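Local coordinates for putative metal binding protein (Coccidioides immitis, PDB 3CVG) that is of uncertain function but probably binds a small ligand, perhaps a metal, in the cleft between two lobes, as periplasmic binding proteins do, at residues A[19-31]-A[71-83]. Sequence-based numbering, arbitrary orientation.
Sequences PVQLRIGNGGAGQ and KDGIVDVGITYSP
R23 reaches across to the loop that leads into strand 77-80 and meets D76 there. The arginine chain is bent at chi3 (-63°), which brings the guanidinium over V75 CA and swings its nitrogens towards the aspartate. R23 NE binds D76 OD2 at 3.0 Å, approaching from above the carboxylate plane, and this bond carries the pair; the salt bridge from R23 NH2 to D76 OD1 is less certain, because the position of OD1 is doubtful. D76 OD2 also accepts from the backbone N of R23 at 2.7 Å, through its anti lone pair, so one oxygen grips both the main chain and the side chain of the arginine. NH1 turns to the carbonyl O of G73, in the Schellman motif that ends helix 63-71.

From there the two strands run parallel. R23 O accepts from both D76 N and V77 N, then G25 N binds V77 O, and G25 O receives I79 N at 3.1 Å. I24 and V77 lie side by side on one face, with CG1 of I24 only 3.4 Å from CG2 of V77, a tight apolar contact under helix 248-259, whose F254 touches I24.

Beyond N26 the packing slackens. Partly exposed Y81 crosses towards the start of helix 28-32, where its OH accepts A29 N at 3.1 Å; G28 beside it is partly exposed too, and a bound calcium ion lies nearby. A parallel strand running into a glycine-rich turn and helix N-terminus, facing the other lobe, is consistent with the ligand cleft of a periplasmic binding protein.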
# COMPACT_ATOMS: atom_id res chain seq x y z
N PRO A 19 28.96 1.23 -8.92
CA PRO A 19 28.99 0.81 -7.51
C PRO A 19 27.62 0.95 -6.84
O PRO A 19 26.98 2.00 -6.94
CB PRO A 19 30.03 1.74 -6.91
CG PRO A 19 29.76 3.01 -7.64
CD PRO A 19 29.57 2.56 -9.08
N VAL A 20 27.18 -0.10 -6.15
CA VAL A 20 25.90 -0.08 -5.45
C VAL A 20 26.14 0.27 -3.99
O VAL A 20 26.87 -0.43 -3.29
CB VAL A 20 25.20 -1.45 -5.52
CG1 VAL A 20 23.95 -1.44 -4.65
CG2 VAL A 20 24.82 -1.77 -6.96
N GLN A 21 25.53 1.36 -3.52
CA GLN A 21 25.71 1.77 -2.13
C GLN A 21 24.41 2.04 -1.38
O GLN A 21 24.40 2.75 -0.38
CB GLN A 21 26.59 3.02 -2.07
CG GLN A 21 27.99 2.82 -2.60
CD GLN A 21 28.87 4.03 -2.37
OE1 GLN A 21 28.55 5.14 -2.80
NE2 GLN A 21 30.00 3.83 -1.70
N LEU A 22 23.31 1.45 -1.86
CA LEU A 22 22.01 1.62 -1.22
C LEU A 22 21.00 0.62 -1.79
O LEU A 22 20.62 0.70 -2.95
CB LEU A 22 21.48 3.05 -1.41
CG LEU A 22 20.11 3.37 -0.79
CD1 LEU A 22 20.13 3.05 0.69
CD2 LEU A 22 19.76 4.83 -1.02
N ARG A 23 20.59 -0.32 -0.94
CA ARG A 23 19.62 -1.34 -1.33
C ARG A 23 18.33 -1.12 -0.55
O ARG A 23 18.34 -1.07 0.69
CB ARG A 23 20.19 -2.73 -1.02
CG ARG A 23 21.49 -3.04 -1.74
CD ARG A 23 22.20 -4.20 -1.07
NE ARG A 23 22.57 -3.86 0.30
CZ ARG A 23 22.86 -4.75 1.24
NH1 ARG A 23 22.81 -6.05 0.98
NH2 ARG A 23 23.18 -4.33 2.46
N ILE A 24 17.22 -0.99 -1.27
CA ILE A 24 15.92 -0.75 -0.66
C ILE A 24 14.92 -1.86 -0.94
O ILE A 24 14.71 -2.24 -2.10
CB ILE A 24 15.30 0.57 -1.18
CG1 ILE A 24 16.32 1.70 -1.12
CG2 ILE A 24 14.08 0.94 -0.35
CD1 ILE A 24 15.87 2.97 -1.84
N GLY A 25 14.29 -2.37 0.11
CA GLY A 25 13.30 -3.41 -0.05
C GLY A 25 11.93 -2.77 0.08
O GLY A 25 11.65 -2.06 1.05
N ASN A 26 11.06 -3.00 -0.90
CA ASN A 26 9.73 -2.42 -0.86
C ASN A 26 8.82 -3.12 -1.85
O ASN A 26 9.28 -3.89 -2.70
CB ASN A 26 9.78 -0.92 -1.19
CG ASN A 26 8.41 -0.28 -1.24
OD1 ASN A 26 7.65 -0.31 -0.26
ND2 ASN A 26 8.06 0.30 -2.39
N GLY A 27 7.53 -2.85 -1.75
CA GLY A 27 6.59 -3.46 -2.66
C GLY A 27 5.90 -2.48 -3.59
O GLY A 27 6.34 -2.27 -4.72
N GLY A 28 4.85 -1.85 -3.08
CA GLY A 28 4.06 -0.91 -3.87
C GLY A 28 4.69 0.34 -4.45
O GLY A 28 4.42 0.68 -5.61
N ALA A 29 5.50 1.04 -3.66
CA ALA A 29 6.13 2.27 -4.14
C ALA A 29 7.11 2.03 -5.27
O ALA A 29 7.28 2.87 -6.14
CB ALA A 29 6.82 2.98 -2.98
N GLY A 30 7.79 0.89 -5.26
CA GLY A 30 8.72 0.61 -6.33
C GLY A 30 7.91 0.26 -7.57
O GLY A 30 8.25 0.63 -8.70
N GLN A 31 6.83 -0.47 -7.34
CA GLN A 31 5.92 -0.93 -8.38
C GLN A 31 5.17 0.24 -9.02
O GLN A 31 4.69 0.14 -10.15
CB GLN A 31 4.92 -1.91 -7.76
CG GLN A 31 3.96 -2.58 -8.72
CD GLN A 31 2.99 -3.52 -8.01
OE1 GLN A 31 2.30 -4.32 -8.65
NE2 GLN A 31 2.93 -3.42 -6.68
N LYS A 71 16.94 -8.03 8.29
CA LYS A 71 17.49 -8.92 9.31
C LYS A 71 18.70 -9.68 8.79
O LYS A 71 19.70 -9.80 9.49
CB LYS A 71 16.43 -9.91 9.78
CG LYS A 71 16.91 -10.80 10.91
CD LYS A 71 15.74 -11.51 11.57
CE LYS A 71 16.16 -12.21 12.86
NZ LYS A 71 17.11 -13.32 12.61
N ASP A 72 18.60 -10.18 7.57
CA ASP A 72 19.70 -10.94 6.97
C ASP A 72 20.62 -10.04 6.16
O ASP A 72 21.46 -10.53 5.40
CB ASP A 72 19.13 -12.07 6.09
CG ASP A 72 18.16 -12.96 6.85
OD1 ASP A 72 18.50 -13.40 7.97
OD2 ASP A 72 17.06 -13.24 6.31
N GLY A 73 20.45 -8.74 6.31
CA GLY A 73 21.28 -7.78 5.60
C GLY A 73 21.21 -7.81 4.08
O GLY A 73 22.17 -7.43 3.41
N ILE A 74 20.09 -8.27 3.52
CA ILE A 74 19.95 -8.31 2.07
C ILE A 74 19.74 -6.90 1.54
O ILE A 74 20.19 -6.56 0.44
CB ILE A 74 18.77 -9.19 1.64
CG1 ILE A 74 18.96 -10.62 2.17
CG2 ILE A 74 18.66 -9.20 0.12
CD1 ILE A 74 20.24 -11.29 1.72
N VAL A 75 19.06 -6.07 2.33
CA VAL A 75 18.81 -4.68 1.96
C VAL A 75 19.28 -3.79 3.10
O VAL A 75 19.49 -4.26 4.22
CB VAL A 75 17.32 -4.42 1.68
CG1 VAL A 75 16.86 -5.27 0.51
CG2 VAL A 75 16.49 -4.70 2.92
N ASP A 76 19.44 -2.50 2.82
CA ASP A 76 19.89 -1.54 3.82
C ASP A 76 18.72 -0.83 4.48
O ASP A 76 18.74 -0.52 5.68
CB ASP A 76 20.82 -0.51 3.17
CG ASP A 76 21.97 -1.16 2.45
OD1 ASP A 76 22.81 -1.79 3.13
OD2 ASP A 76 22.03 -1.05 1.21
N VAL A 77 17.69 -0.56 3.69
CA VAL A 77 16.50 0.11 4.18
C VAL A 77 15.27 -0.57 3.62
O VAL A 77 15.37 -1.38 2.70
CB VAL A 77 16.48 1.60 3.78
CG1 VAL A 77 17.56 2.36 4.54
CG2 VAL A 77 16.68 1.74 2.29
N GLY A 78 14.12 -0.25 4.18
CA GLY A 78 12.88 -0.83 3.71
C GLY A 78 11.72 0.09 3.96
O GLY A 78 11.58 0.66 5.04
N ILE A 79 10.89 0.27 2.94
CA ILE A 79 9.71 1.10 3.09
C ILE A 79 8.62 0.08 3.38
O ILE A 79 8.31 -0.78 2.55
CB ILE A 79 9.40 1.89 1.81
CG1 ILE A 79 10.57 2.83 1.49
CG2 ILE A 79 8.12 2.71 2.01
CD1 ILE A 79 10.34 3.70 0.28
N THR A 80 8.06 0.17 4.57
CA THR A 80 7.04 -0.76 5.00
C THR A 80 5.67 -0.13 5.22
O THR A 80 5.54 1.10 5.27
CB THR A 80 7.51 -1.47 6.28
OG1 THR A 80 7.87 -0.49 7.26
CG2 THR A 80 8.73 -2.32 5.98
N TYR A 81 4.65 -0.98 5.35
CA TYR A 81 3.28 -0.53 5.53
C TYR A 81 2.61 -1.15 6.75
O TYR A 81 1.42 -1.47 6.70
CB TYR A 81 2.48 -0.87 4.28
CG TYR A 81 3.11 -0.40 3.00
CD1 TYR A 81 2.78 0.84 2.45
CD2 TYR A 81 4.03 -1.20 2.31
CE1 TYR A 81 3.34 1.26 1.25
CE2 TYR A 81 4.61 -0.78 1.12
CZ TYR A 81 4.25 0.45 0.59
OH TYR A 81 4.79 0.85 -0.61
N SER A 82 3.35 -1.32 7.84
CA SER A 82 2.76 -1.89 9.05
C SER A 82 3.42 -1.34 10.32
O SER A 82 4.46 -1.85 10.75
CB SER A 82 2.88 -3.42 9.03
OG SER A 82 2.36 -3.98 10.22
N PRO A 83 2.84 -0.29 10.92
CA PRO A 83 3.40 0.30 12.14
C PRO A 83 3.73 -0.73 13.24
O PRO A 83 4.76 -0.61 13.92
CB PRO A 83 2.32 1.28 12.57
CG PRO A 83 1.82 1.79 11.25
CD PRO A 83 1.71 0.51 10.42